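Local coordinates for protein translation initiation inhibitor (Streptococcus pyogenes, PDB 2EWC) that is of unknown function but belongs to the widespread YjgF family and carries the name of a putative translation initiation inhibitor, at residues 32-37 / 108-113; 63-68 / 115-120; 69-74 / 98-103. All blocks are in the same frame, centred on the assembly; numbering follows the deposited sequence. Where two conformers were deposited one is given.

In the fold
All three contacts meet the mixed sheet, in which strand 63-70 lies between strands 112-119 and 93-98. Contact 2 zips the first two together, with its centre about 21 Å from that of contact 1 and about 19 Å from that of contact 3. Contacts 1 and 3 lie at the other end of these strands, centres about 11 Å apart, and are joined directly: Arg71 NE bonds to Leu110 O, and Leu69 N to Gln113 O. Phe112 reaches back to Cys68 of contact 2. A glycerol, probably from the crystallisation liquor, bonds to Asp72 OD2 in contact 3, and a bound glycerol also lies about 5 Å from the side chain of Leu111 in contact 1. Contacts 2 and 3 both touch the third subunit.

Contact 1. Residues 32-37 / 108-113; sequences GNVGQD and QGLLFQ
Gly32 lies in the loop between strand 24-30 and helix 38-54, and its backbone N donates to water 1 over 3.1 Å. The same water donates to Phe112 O at 2.8 Å, so it ties the loop to the start of strand 112-119. Asn33 takes no part with its side chain, whose ND2 bonds to Ser40 O. Its carbonyl opens a type II beta turn, closed by Gln36 N donating to Asn33 O over 3.3 Å. Val34 takes the first corner of that turn and supplies the apolar touch. With CG1 anti to the backbone N (chi1 -168°), this methyl rests on the backbone of Leu110, Val34 CG1 lying 3.7 Å from Leu110 CA. The other branch meets the tip of the leucine, Val34 CG2 lying 4.0 Å from Leu110 CD1, and the two side chains cross obliquely. Gly35 follows with the positive phi of the third turn residue, and its bare CA lets Gln108 come unusually close, the two CA atoms being 3.3 Å apart. Here the backbones exchange a reciprocal pair of CA-H...O contacts, Gly35 CA to Gln108 O (140° at the hydrogen) and Gln108 CA to Gly35 O (159°). The CB of Gln36 points away from 108-113, but its carbonyl oxygen meets a shared water: water 2 donates to Gln36 O at 2.9 Å and also to Gly109 O. Gln41 NE2 bonds to the same two carbonyls, giving a second bridge between the segments. Leu111 CD1 lies 3.8 Å from Gln36 O, reaching on toward the backbone carbon of Asp37, while the leucine also packs on Ile38. Asp37 is the N-cap of helix 38-54: its side chain caps a backbone N just beyond the segment, and OD1 bonds to Ser40 OG.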
ATOM      1  N   GLY B  32      10.994 -40.250 -18.152  1.00 34.41           N
ATOM      2  CA  GLY B  32      11.569 -41.509 -17.656  1.00 34.73           C
ATOM      3  C   GLY B  32      10.711 -42.212 -16.613  1.00 34.96           C
ATOM      4  O   GLY B  32       9.838 -41.584 -15.993  1.00 35.00           O
ATOM      5  N   ASN B  33      10.972 -43.509 -16.397  1.00 35.35           N
ATOM      6  CA  ASN B  33      10.230 -44.334 -15.428  1.00 35.21           C
ATOM      7  C   ASN B  33       8.715 -44.192 -15.583  1.00 35.68           C
ATOM      8  O   ASN B  33       8.032 -43.978 -14.589  1.00 35.57           O
ATOM      9  CB  ASN B  33      10.612 -43.939 -13.988  1.00 34.83           C
ATOM     10  CG  ASN B  33      12.053 -44.287 -13.639  1.00 35.60           C
ATOM     11  OD1 ASN B  33      12.639 -45.175 -14.240  1.00 36.35           O
ATOM     12  ND2 ASN B  33      12.630 -43.580 -12.654  1.00 33.60           N
ATOM     13  N   VAL B  34       8.166 -44.264 -16.799  1.00 36.51           N
ATOM     14  CA  VAL B  34       6.728 -43.915 -16.925  1.00 37.57           C
ATOM     15  C   VAL B  34       5.810 -45.029 -16.422  1.00 37.45           C
ATOM     16  O   VAL B  34       6.169 -46.218 -16.420  1.00 37.67           O
ATOM     17  CB  VAL B  34       6.272 -43.314 -18.341  1.00 38.74           C
ATOM     18  CG1 VAL B  34       4.825 -42.716 -18.264  1.00 38.19           C
ATOM     19  CG2 VAL B  34       7.242 -42.210 -18.860  1.00 38.53           C
ATOM     20  N   GLY B  35       4.649 -44.625 -15.931  1.00 37.10           N
ATOM     21  CA  GLY B  35       3.778 -45.538 -15.229  1.00 36.68           C
ATOM     22  C   GLY B  35       4.081 -45.598 -13.744  1.00 36.71           C
ATOM     23  O   GLY B  35       3.318 -46.178 -12.983  1.00 37.16           O
ATOM     24  N   GLN B  36       5.195 -45.016 -13.320  1.00 36.03           N
ATOM     25  CA  GLN B  36       5.533 -45.019 -11.903  1.00 36.26           C
ATOM     26  C   GLN B  36       5.004 -43.745 -11.235  1.00 34.97           C
ATOM     27  O   GLN B  36       4.370 -42.914 -11.902  1.00 34.90           O
ATOM     28  CB  GLN B  36       7.039 -45.223 -11.702  1.00 35.58           C
ATOM     29  CG  GLN B  36       7.523 -46.556 -12.261  1.00 37.96           C
ATOM     30  CD  GLN B  36       9.041 -46.729 -12.179  1.00 39.01           C
ATOM     31  OE1 GLN B  36       9.682 -46.294 -11.216  1.00 42.20           O
ATOM     32  NE2 GLN B  36       9.619 -47.381 -13.191  1.00 42.55           N
ATOM     33  N   ASP B  37       5.243 -43.601  -9.932  1.00 33.57           N
ATOM     34  CA  ASP B  37       4.703 -42.461  -9.170  1.00 32.75           C
ATOM     35  C   ASP B  37       5.428 -41.133  -9.456  1.00 31.34           C
ATOM     36  O   ASP B  37       6.516 -41.126 -10.009  1.00 30.57           O
ATOM     37  CB  ASP B  37       4.647 -42.780  -7.658  1.00 32.70           C
ATOM     38  CG  ASP B  37       6.029 -42.955  -7.024  1.00 34.81           C
ATOM     39  OD1 ASP B  37       7.055 -42.494  -7.564  1.00 35.89           O
ATOM     40  OD2 ASP B  37       6.096 -43.554  -5.934  1.00 38.57           O
ATOM     41  N   GLN B 108      -0.576 -45.730 -13.802  1.00 29.91           N
ATOM     42  CA  GLN B 108       0.519 -45.847 -14.767  1.00 30.62           C
ATOM     43  C   GLN B 108       0.503 -44.783 -15.883  1.00 30.28           C
ATOM     44  O   GLN B 108       0.997 -45.037 -16.974  1.00 31.30           O
ATOM     45  CB  GLN B 108       0.568 -47.261 -15.369  1.00 30.81           C
ATOM     46  CG  GLN B 108       0.775 -48.371 -14.317  1.00 34.53           C
ATOM     47  CD  GLN B 108      -0.543 -48.875 -13.739  1.00 38.93           C
ATOM     48  OE1 GLN B 108      -1.540 -49.010 -14.461  1.00 41.20           O
ATOM     49  NE2 GLN B 108      -0.556 -49.157 -12.431  1.00 39.77           N
ATOM     50  N   GLY B 109      -0.072 -43.606 -15.636  1.00 28.79           N
ATOM     51  CA  GLY B 109      -0.085 -42.581 -16.672  1.00 26.37           C
ATOM     52  C   GLY B 109       1.158 -41.706 -16.624  1.00 24.70           C
ATOM     53  O   GLY B 109       1.955 -41.813 -15.688  1.00 24.11           O
ATOM     54  N   LEU B 110       1.314 -40.828 -17.616  1.00 23.54           N
ATOM     55  CA  LEU B 110       2.448 -39.909 -17.663  1.00 23.41           C
ATOM     56  C   LEU B 110       2.144 -38.688 -16.814  1.00 23.99           C
ATOM     57  O   LEU B 110       1.084 -38.073 -16.992  1.00 25.25           O
ATOM     58  CB  LEU B 110       2.731 -39.472 -19.102  1.00 23.16           C
ATOM     59  CG  LEU B 110       3.745 -38.337 -19.333  1.00 24.62           C
ATOM     60  CD1 LEU B 110       5.198 -38.756 -18.902  1.00 23.49           C
ATOM     61  CD2 LEU B 110       3.714 -37.932 -20.812  1.00 22.97           C
ATOM     62  N   LEU B 111       3.056 -38.333 -15.903  1.00 23.34           N
ATOM     63  CA  LEU B 111       2.826 -37.240 -14.955  1.00 23.66           C
ATOM     64  C   LEU B 111       3.749 -36.039 -15.091  1.00 23.87           C
ATOM     65  O   LEU B 111       3.461 -34.973 -14.544  1.00 23.75           O
ATOM     66  CB  LEU B 111       2.902 -37.765 -13.500  1.00 23.16           C
ATOM     67  CG  LEU B 111       2.047 -39.003 -13.169  1.00 26.15           C
ATOM     68  CD1 LEU B 111       2.427 -39.660 -11.818  1.00 26.69           C
ATOM     69  CD2 LEU B 111       0.505 -38.709 -13.253  1.00 26.11           C
ATOM     70  N   PHE B 112       4.869 -36.202 -15.792  1.00 24.24           N
ATOM     71  CA  PHE B 112       5.943 -35.219 -15.709  1.00 24.68           C
ATOM     72  C   PHE B 112       6.902 -35.295 -16.896  1.00 25.41           C
ATOM     73  O   PHE B 112       7.232 -36.388 -17.367  1.00 25.61           O
ATOM     74  CB  PHE B 112       6.705 -35.426 -14.396  1.00 24.38           C
ATOM     75  CG  PHE B 112       7.833 -34.461 -14.188  1.00 23.61           C
ATOM     76  CD1 PHE B 112       7.589 -33.177 -13.694  1.00 22.08           C
ATOM     77  CD2 PHE B 112       9.135 -34.826 -14.507  1.00 23.12           C
ATOM     78  CE1 PHE B 112       8.638 -32.265 -13.505  1.00 23.77           C
ATOM     79  CE2 PHE B 112      10.194 -33.925 -14.333  1.00 22.61           C
ATOM     80  CZ  PHE B 112       9.937 -32.638 -13.812  1.00 23.21           C
ATOM     81  N   GLN B 113       7.319 -34.130 -17.385  1.00 25.69           N
ATOM     82  CA  GLN B 113       8.365 -34.023 -18.402  1.00 27.14           C
ATOM     83  C   GLN B 113       9.220 -32.842 -18.016  1.00 27.16           C
ATOM     84  O   GLN B 113       8.754 -31.960 -17.296  1.00 26.53           O
ATOM     85  CB  GLN B 113       7.797 -33.766 -19.791  1.00 26.28           C
ATOM     86  CG  GLN B 113       6.947 -34.889 -20.373  1.00 28.64           C
ATOM     87  CD  GLN B 113       6.518 -34.589 -21.810  1.00 30.43           C
ATOM     88  OE1 GLN B 113       6.586 -33.448 -22.259  1.00 32.89           O
ATOM     89  NE2 GLN B 113       6.049 -35.617 -22.528  1.00 35.19           N
TER
HETATM   90  O   HOH W   1       9.064 -38.395 -16.610  1.00 30.99           O
HETATM   91  O   HOH W   2       1.655 -42.995 -12.862  1.00 39.80           O

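Contact 2. Residues 63-68 / 115-120; sequences VVQMDC and DGVAYS
The amide of Gln65 holds Asp67 OD1 in its own plane, Gln65 NE2 donating over 2.7 Å, while the bond meets the Asp67 carboxylate from above its plane. Beside it, the carboxylates of Asp67 and Asp115 point the same way with planes 28° apart, the position of Asp115 OD2 being less certain. The repulsion expected between them is probably eased by lysines: Lys95 of the same chain bridges to Asp67 OD1, and Lys95 of the third subunit to Asp67 OD2 and Asp115 OD1. Water 3 donates to Gln65 OE1 at 2.6 Å and to Asp115 OD2. The antiparallel strands beneath are joined by a classic beta bulge: Val117 O takes Val64 N at 2.9 Å and, weakly, Gln65 N at 3.3 Å. Val117 N answers to Gln65 O, and Asp115 N donates to Asp67 O over 3.0 Å. At the bulge, the side chains of Val64 and Tyr119 cross obliquely, Val64 CG1 lying 3.8 Å from Tyr119 CB. Val63, selenomethionine Met66 and Ala118 line one face, covered by helix 38-54, with Met66 also reaching Ile83 and Phe87 of helix 76-87. Gln65 and Val117 on the other face pack on Tyr26 of the second subunit; strands 93-98 and 24-30 flank the pair.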
ATOM      1  N   VAL B  63      23.586 -27.097 -16.536  1.00 26.93           N
ATOM      2  CA  VAL B  63      22.230 -26.695 -16.910  1.00 26.72           C
ATOM      3  C   VAL B  63      21.877 -25.289 -16.413  1.00 27.28           C
ATOM      4  O   VAL B  63      21.976 -25.001 -15.224  1.00 27.15           O
ATOM      5  CB  VAL B  63      21.182 -27.721 -16.465  1.00 27.19           C
ATOM      6  CG1 VAL B  63      19.759 -27.257 -16.904  1.00 25.89           C
ATOM      7  CG2 VAL B  63      21.493 -29.067 -17.091  1.00 24.44           C
ATOM      8  N   VAL B  64      21.481 -24.419 -17.342  1.00 27.13           N
ATOM      9  CA  VAL B  64      21.209 -23.018 -17.032  1.00 26.78           C
ATOM     10  C   VAL B  64      19.720 -22.699 -16.889  1.00 27.08           C
ATOM     11  O   VAL B  64      19.355 -21.779 -16.144  1.00 26.92           O
ATOM     12  CB  VAL B  64      21.903 -22.018 -18.032  1.00 26.66           C
ATOM     13  CG1 VAL B  64      23.426 -22.220 -18.039  1.00 27.41           C
ATOM     14  CG2 VAL B  64      21.346 -22.121 -19.457  1.00 27.99           C
ATOM     15  N   GLN B  65      18.866 -23.463 -17.565  1.00 26.70           N
ATOM     16  CA  GLN B  65      17.423 -23.168 -17.574  1.00 28.01           C
ATOM     17  C   GLN B  65      16.643 -24.450 -17.800  1.00 28.06           C
ATOM     18  O   GLN B  65      17.077 -25.302 -18.559  1.00 28.04           O
ATOM     19  CB  GLN B  65      17.060 -22.103 -18.641  1.00 27.37           C
ATOM     20  CG  GLN B  65      15.694 -21.446 -18.426  1.00 29.24           C
ATOM     21  CD  GLN B  65      14.550 -22.273 -19.008  1.00 32.85           C
ATOM     22  OE1 GLN B  65      14.765 -23.069 -19.918  1.00 34.55           O
ATOM     23  NE2 GLN B  65      13.326 -22.087 -18.480  1.00 33.40           N
HETATM   24  N   MSE B  66      15.499 -24.579 -17.134  1.00 29.31           N
HETATM   25  CA  MSE B  66      14.714 -25.814 -17.163  1.00 29.84           C
HETATM   26  C   MSE B  66      13.251 -25.437 -17.185  1.00 30.85           C
HETATM   27  O   MSE B  66      12.830 -24.604 -16.401  1.00 31.24           O
HETATM   28  CB  MSE B  66      14.983 -26.606 -15.888  1.00 30.45           C
HETATM   29  CG  MSE B  66      15.363 -28.060 -16.088  1.00 33.13           C
HETATM   30 SE   MSE B  66      16.077 -28.882 -14.627  1.00 26.88          SE
HETATM   31  CE  MSE B  66      15.124 -28.187 -13.311  1.00 29.68           C
ATOM     32  N   ASP B  67      12.480 -26.031 -18.094  1.00 31.19           N
ATOM     33  CA  ASP B  67      11.024 -25.894 -18.077  1.00 32.67           C
ATOM     34  C   ASP B  67      10.467 -27.216 -17.549  1.00 31.87           C
ATOM     35  O   ASP B  67      10.831 -28.267 -18.065  1.00 31.73           O
ATOM     36  CB  ASP B  67      10.485 -25.614 -19.484  1.00 32.71           C
ATOM     37  CG  ASP B  67      10.628 -24.163 -19.886  1.00 37.52           C
ATOM     38  OD1 ASP B  67      11.020 -23.342 -19.035  1.00 41.48           O
ATOM     39  OD2 ASP B  67      10.340 -23.818 -21.057  1.00 44.29           O
ATOM     40  N   CYS B  68       9.630 -27.163 -16.516  1.00 31.15           N
ATOM     41  CA  CYS B  68       9.095 -28.395 -15.913  1.00 31.11           C
ATOM     42  C   CYS B  68       7.613 -28.513 -16.195  1.00 29.79           C
ATOM     43  O   CYS B  68       6.845 -27.592 -15.897  1.00 29.67           O
ATOM     44  CB  CYS B  68       9.354 -28.411 -14.410  1.00 31.91           C
ATOM     45  SG  CYS B  68      11.051 -27.875 -13.979  1.00 38.97           S
ATOM     46  N   ASP B 115      12.426 -30.135 -19.818  1.00 30.38           N
ATOM     47  CA  ASP B 115      13.379 -29.803 -20.857  1.00 31.36           C
ATOM     48  C   ASP B 115      14.332 -28.751 -20.312  1.00 31.55           C
ATOM     49  O   ASP B 115      14.240 -28.375 -19.142  1.00 32.46           O
ATOM     50  CB  ASP B 115      12.662 -29.381 -22.152  1.00 31.69           C
ATOM     51  CG  ASP B 115      12.223 -27.918 -22.157  1.00 35.45           C
ATOM     52  OD1 ASP B 115      11.964 -27.382 -23.268  1.00 39.19           O
ATOM     53  OD2 ASP B 115      12.142 -27.283 -21.079  1.00 38.81           O
ATOM     54  N   GLY B 116      15.259 -28.270 -21.129  1.00 31.99           N
ATOM     55  CA  GLY B 116      16.171 -27.237 -20.656  1.00 30.71           C
ATOM     56  C   GLY B 116      17.205 -26.799 -21.661  1.00 30.61           C
ATOM     57  O   GLY B 116      17.273 -27.323 -22.785  1.00 30.19           O
ATOM     58  N   VAL B 117      18.002 -25.820 -21.229  1.00 29.68           N
ATOM     59  CA  VAL B 117      19.158 -25.337 -21.945  1.00 29.40           C
ATOM     60  C   VAL B 117      20.391 -25.606 -21.048  1.00 29.24           C
ATOM     61  O   VAL B 117      20.337 -25.386 -19.848  1.00 29.02           O
ATOM     62  CB  VAL B 117      19.029 -23.801 -22.242  1.00 29.54           C
ATOM     63  CG1 VAL B 117      20.158 -23.329 -23.132  1.00 28.06           C
ATOM     64  CG2 VAL B 117      17.658 -23.460 -22.890  1.00 28.47           C
ATOM     65  N   ALA B 118      21.479 -26.090 -21.631  1.00 29.44           N
ATOM     66  CA  ALA B 118      22.771 -26.194 -20.932  1.00 30.10           C
ATOM     67  C   ALA B 118      23.852 -25.325 -21.613  1.00 30.86           C
ATOM     68  O   ALA B 118      23.674 -24.883 -22.751  1.00 30.87           O
ATOM     69  CB  ALA B 118      23.215 -27.651 -20.846  1.00 28.95           C
ATOM     70  N   TYR B 119      24.976 -25.093 -20.929  1.00 31.33           N
ATOM     71  CA  TYR B 119      26.007 -24.224 -21.470  1.00 32.02           C
ATOM     72  C   TYR B 119      27.394 -24.770 -21.190  1.00 33.37           C
ATOM     73  O   TYR B 119      27.648 -25.340 -20.121  1.00 33.10           O
ATOM     74  CB  TYR B 119      25.877 -22.839 -20.852  1.00 31.88           C
ATOM     75  CG  TYR B 119      26.997 -21.853 -21.177  1.00 32.37           C
ATOM     76  CD1 TYR B 119      26.972 -21.114 -22.360  1.00 31.78           C
ATOM     77  CD2 TYR B 119      28.049 -21.630 -20.286  1.00 32.64           C
ATOM     78  CE1 TYR B 119      27.953 -20.189 -22.664  1.00 30.99           C
ATOM     79  CE2 TYR B 119      29.065 -20.687 -20.583  1.00 33.14           C
ATOM     80  CZ  TYR B 119      28.992 -19.972 -21.788  1.00 31.98           C
ATOM     81  OH  TYR B 119      29.947 -19.046 -22.133  1.00 32.16           O
ATOM     82  N   SER B 120      28.288 -24.566 -22.153  1.00 34.36           N
ATOM     83  CA  SER B 120      29.683 -24.921 -22.012  1.00 36.25           C
ATOM     84  C   SER B 120      30.518 -24.110 -23.010  1.00 37.60           C
ATOM     85  O   SER B 120      30.437 -24.322 -24.223  1.00 37.72           O
ATOM     86  CB  SER B 120      29.884 -26.416 -22.233  1.00 35.38           C
ATOM     87  OG  SER B 120      31.203 -26.770 -21.889  1.00 36.11           O
TER
HETATM   88  O   HOH W   3      13.515 -24.690 -21.453  1.00 55.54           O

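Contact 3. Residues 69-74 / 98-103; sequences LFRDVW and QTEFAH
Strands 63-70 and 93-98, the parallel arms of a beta-alpha-beta unit around helix 76-87, part here at a subunit junction, consistent with the intersubunit clefts of YjgF proteins. Their last bridge is Phe70 with Gln98, and Thr99 N donates to Phe70 O over 2.9 Å. Gln98, its CG anti to the backbone N, runs out past Arg71 O so that a lone pair of Gln98 OE1 receives Val73 N at 2.9 Å in an almost straight bond (170°). Asp72 forms an Asx turn, OD1 accepting Trp74 N over 3.1 Å from above the carboxylate plane; water 7 links this oxygen to Gln98 OE1. Asp72 OD2 is taken by Gly106 N of the fourth subunit and by glycerol, while Gln98 NE2 bonds to Glu100 OE2 of that subunit. Arg71, bent at chi3 (-67°), folds back over the second segment. Arg71 NH2 donates to His103 O over 2.9 Å, Arg71 NE holds Leu110 O, and Arg71 NH1 makes a salt bridge of 3.3 Å to Glu100 OE1, reinforced by waters 5 and 6. Phe101 presents its edge to a guanidinium face, Phe101 CD2 lying 3.8 Å from Arg71 NH2 with planes 68° apart. At the ring's other side Phe101 CE1 lies 3.9 Å from Leu69 CB, which also meets Thr99 CG2.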
ATOM      1  N   LEU B  69       7.205 -29.624 -16.803  1.00 28.18           N
ATOM      2  CA  LEU B  69       5.802 -29.787 -17.199  1.00 27.16           C
ATOM      3  C   LEU B  69       5.125 -30.816 -16.290  1.00 25.99           C
ATOM      4  O   LEU B  69       5.566 -31.956 -16.217  1.00 25.16           O
ATOM      5  CB  LEU B  69       5.683 -30.229 -18.670  1.00 26.04           C
ATOM      6  CG  LEU B  69       6.263 -29.366 -19.812  1.00 29.12           C
ATOM      7  CD1 LEU B  69       5.918 -29.956 -21.200  1.00 28.62           C
ATOM      8  CD2 LEU B  69       5.792 -27.939 -19.748  1.00 27.10           C
ATOM      9  N   PHE B  70       4.031 -30.427 -15.640  1.00 24.82           N
ATOM     10  CA  PHE B  70       3.363 -31.304 -14.682  1.00 25.16           C
ATOM     11  C   PHE B  70       1.924 -31.523 -15.123  1.00 25.73           C
ATOM     12  O   PHE B  70       1.242 -30.571 -15.534  1.00 25.51           O
ATOM     13  CB  PHE B  70       3.260 -30.653 -13.301  1.00 24.24           C
ATOM     14  CG  PHE B  70       4.574 -30.443 -12.580  1.00 25.13           C
ATOM     15  CD1 PHE B  70       4.979 -31.336 -11.577  1.00 24.11           C
ATOM     16  CD2 PHE B  70       5.344 -29.315 -12.830  1.00 24.13           C
ATOM     17  CE1 PHE B  70       6.164 -31.154 -10.893  1.00 26.43           C
ATOM     18  CE2 PHE B  70       6.542 -29.107 -12.133  1.00 26.35           C
ATOM     19  CZ  PHE B  70       6.962 -30.034 -11.171  1.00 26.59           C
ATOM     20  N   ARG B  71       1.432 -32.746 -14.976  1.00 25.73           N
ATOM     21  CA  ARG B  71      -0.009 -32.959 -15.085  1.00 26.89           C
ATOM     22  C   ARG B  71      -0.731 -32.267 -13.897  1.00 26.85           C
ATOM     23  O   ARG B  71      -1.857 -31.778 -14.047  1.00 26.45           O
ATOM     24  CB  ARG B  71      -0.319 -34.463 -15.114  1.00 26.63           C
ATOM     25  CG  ARG B  71      -1.781 -34.809 -15.344  1.00 27.73           C
ATOM     26  CD  ARG B  71      -1.960 -36.337 -15.436  1.00 28.15           C
ATOM     27  NE  ARG B  71      -1.323 -36.922 -16.630  1.00 28.91           N
ATOM     28  CZ  ARG B  71      -1.848 -36.947 -17.855  1.00 29.33           C
ATOM     29  NH1 ARG B  71      -3.053 -36.406 -18.097  1.00 27.55           N
ATOM     30  NH2 ARG B  71      -1.168 -37.547 -18.843  1.00 25.76           N
ATOM     31  N   ASP B  72      -0.066 -32.247 -12.732  1.00 26.55           N
ATOM     32  CA  ASP B  72      -0.546 -31.595 -11.501  1.00 26.60           C
ATOM     33  C   ASP B  72       0.593 -30.718 -10.975  1.00 26.32           C
ATOM     34  O   ASP B  72       1.509 -31.235 -10.332  1.00 25.94           O
ATOM     35  CB  ASP B  72      -0.963 -32.635 -10.419  1.00 26.75           C
ATOM     36  CG  ASP B  72      -1.514 -31.980  -9.125  1.00 29.81           C
ATOM     37  OD1 ASP B  72      -1.547 -30.731  -9.030  1.00 32.20           O
ATOM     38  OD2 ASP B  72      -1.932 -32.714  -8.183  1.00 33.51           O
ATOM     39  N   VAL B  73       0.524 -29.415 -11.241  1.00 25.52           N
ATOM     40  CA  VAL B  73       1.596 -28.490 -10.877  1.00 26.16           C
ATOM     41  C   VAL B  73       1.819 -28.401  -9.351  1.00 25.97           C
ATOM     42  O   VAL B  73       2.890 -28.003  -8.897  1.00 26.09           O
ATOM     43  CB  VAL B  73       1.367 -27.085 -11.508  1.00 26.06           C
ATOM     44  CG1 VAL B  73       0.241 -26.324 -10.798  1.00 25.38           C
ATOM     45  CG2 VAL B  73       2.668 -26.286 -11.530  1.00 27.97           C
ATOM     46  N   TRP B  74       0.818 -28.785  -8.560  1.00 25.84           N
ATOM     47  CA  TRP B  74       0.996 -28.853  -7.091  1.00 25.80           C
ATOM     48  C   TRP B  74       2.043 -29.887  -6.606  1.00 25.27           C
ATOM     49  O   TRP B  74       2.345 -29.967  -5.406  1.00 24.69           O
ATOM     50  CB  TRP B  74      -0.334 -29.070  -6.394  1.00 25.64           C
ATOM     51  CG  TRP B  74      -1.287 -27.914  -6.537  1.00 25.99           C
ATOM     52  CD1 TRP B  74      -2.248 -27.759  -7.505  1.00 27.72           C
ATOM     53  CD2 TRP B  74      -1.388 -26.771  -5.682  1.00 23.57           C
ATOM     54  NE1 TRP B  74      -2.935 -26.574  -7.303  1.00 29.01           N
ATOM     55  CE2 TRP B  74      -2.430 -25.959  -6.186  1.00 28.77           C
ATOM     56  CE3 TRP B  74      -0.692 -26.349  -4.534  1.00 25.97           C
ATOM     57  CZ2 TRP B  74      -2.796 -24.744  -5.583  1.00 28.19           C
ATOM     58  CZ3 TRP B  74      -1.057 -25.162  -3.933  1.00 27.27           C
ATOM     59  CH2 TRP B  74      -2.107 -24.369  -4.464  1.00 27.26           C
ATOM     60  N   GLN B  98       1.496 -26.371 -15.785  1.00 28.94           N
ATOM     61  CA  GLN B  98       0.599 -27.513 -15.780  1.00 28.65           C
ATOM     62  C   GLN B  98       0.082 -27.702 -17.193  1.00 29.79           C
ATOM     63  O   GLN B  98      -0.353 -26.749 -17.823  1.00 31.73           O
ATOM     64  CB  GLN B  98      -0.567 -27.303 -14.820  1.00 28.43           C
ATOM     65  CG  GLN B  98      -1.460 -28.546 -14.661  1.00 27.22           C
ATOM     66  CD  GLN B  98      -2.409 -28.437 -13.474  1.00 28.72           C
ATOM     67  OE1 GLN B  98      -1.985 -28.483 -12.317  1.00 28.93           O
ATOM     68  NE2 GLN B  98      -3.705 -28.291 -13.758  1.00 27.47           N
ATOM     69  N   THR B  99       0.132 -28.922 -17.698  1.00 30.13           N
ATOM     70  CA  THR B  99      -0.376 -29.186 -19.041  1.00 30.14           C
ATOM     71  C   THR B  99      -0.908 -30.622 -19.132  1.00 30.85           C
ATOM     72  O   THR B  99      -0.476 -31.527 -18.398  1.00 31.91           O
ATOM     73  CB  THR B  99       0.710 -28.899 -20.123  1.00 29.98           C
ATOM     74  OG1 THR B  99       0.196 -29.187 -21.441  1.00 27.90           O
ATOM     75  CG2 THR B  99       1.967 -29.757 -19.854  1.00 27.07           C
ATOM     76  N   GLU B 100      -1.846 -30.833 -20.037  1.00 31.22           N
ATOM     77  CA  GLU B 100      -2.200 -32.177 -20.430  1.00 31.63           C
ATOM     78  C   GLU B 100      -1.051 -32.670 -21.285  1.00 30.55           C
ATOM     79  O   GLU B 100      -0.259 -31.867 -21.783  1.00 30.26           O
ATOM     80  CB  GLU B 100      -3.497 -32.185 -21.242  1.00 32.70           C
ATOM     81  CG  GLU B 100      -4.706 -31.751 -20.421  1.00 38.12           C
ATOM     82  CD  GLU B 100      -4.927 -32.656 -19.210  1.00 44.06           C
ATOM     83  OE1 GLU B 100      -4.789 -33.894 -19.344  1.00 45.39           O
ATOM     84  OE2 GLU B 100      -5.217 -32.125 -18.119  1.00 47.31           O
ATOM     85  N   PHE B 101      -0.983 -33.982 -21.448  1.00 28.97           N
ATOM     86  CA  PHE B 101      -0.008 -34.630 -22.299  1.00 28.88           C
ATOM     87  C   PHE B 101      -0.764 -35.469 -23.322  1.00 29.09           C
ATOM     88  O   PHE B 101      -1.880 -35.926 -23.044  1.00 28.57           O
ATOM     89  CB  PHE B 101       0.892 -35.550 -21.460  1.00 28.66           C
ATOM     90  CG  PHE B 101       1.771 -34.812 -20.462  1.00 28.75           C
ATOM     91  CD1 PHE B 101       2.760 -33.955 -20.889  1.00 29.53           C
ATOM     92  CD2 PHE B 101       1.579 -34.969 -19.097  1.00 27.90           C
ATOM     93  CE1 PHE B 101       3.563 -33.266 -19.981  1.00 30.51           C
ATOM     94  CE2 PHE B 101       2.399 -34.315 -18.181  1.00 29.51           C
ATOM     95  CZ  PHE B 101       3.384 -33.454 -18.623  1.00 29.09           C
ATOM     96  N   ALA B 102      -0.152 -35.695 -24.485  1.00 29.14           N
ATOM     97  CA  ALA B 102      -0.706 -36.626 -25.487  1.00 29.82           C
ATOM     98  C   ALA B 102      -0.459 -38.085 -25.076  1.00 29.58           C
ATOM     99  O   ALA B 102      -0.058 -38.909 -25.888  1.00 29.83           O
ATOM    100  CB  ALA B 102      -0.127 -36.339 -26.892  1.00 29.49           C
ATOM    101  N   HIS B 103      -0.689 -38.384 -23.795  0.50 29.66           N
ATOM    102  CA  HIS B 103      -0.577 -39.734 -23.243  0.50 29.10           C
ATOM    103  C   HIS B 103      -1.514 -39.785 -22.043  0.50 29.06           C
ATOM    104  O   HIS B 103      -1.709 -38.777 -21.362  0.50 29.24           O
ATOM    105  CB  HIS B 103       0.875 -40.069 -22.843  0.50 29.24           C
ATOM    106  CG  HIS B 103       1.023 -41.356 -22.077  0.50 29.24           C
ATOM    107  ND1 HIS B 103       1.395 -42.545 -22.670  0.50 30.61           N
ATOM    108  CD2 HIS B 103       0.863 -41.631 -20.760  0.50 28.76           C
ATOM    109  CE1 HIS B 103       1.451 -43.493 -21.749  0.50 29.92           C
ATOM    110  NE2 HIS B 103       1.124 -42.965 -20.583  0.50 27.14           N
TER
HETATM  111  O   HOH W   4      -3.151 -31.502 -16.584  1.00 37.66           O
HETATM  112  O   HOH W   5      -3.401 -36.065 -20.741  1.00 38.79           O
HETATM  113  O   HOH W   6      -5.293 -35.269 -16.580  1.00 39.16           O
HETATM  114  O   HOH W   7      -3.951 -29.847 -10.654  1.00 31.43           O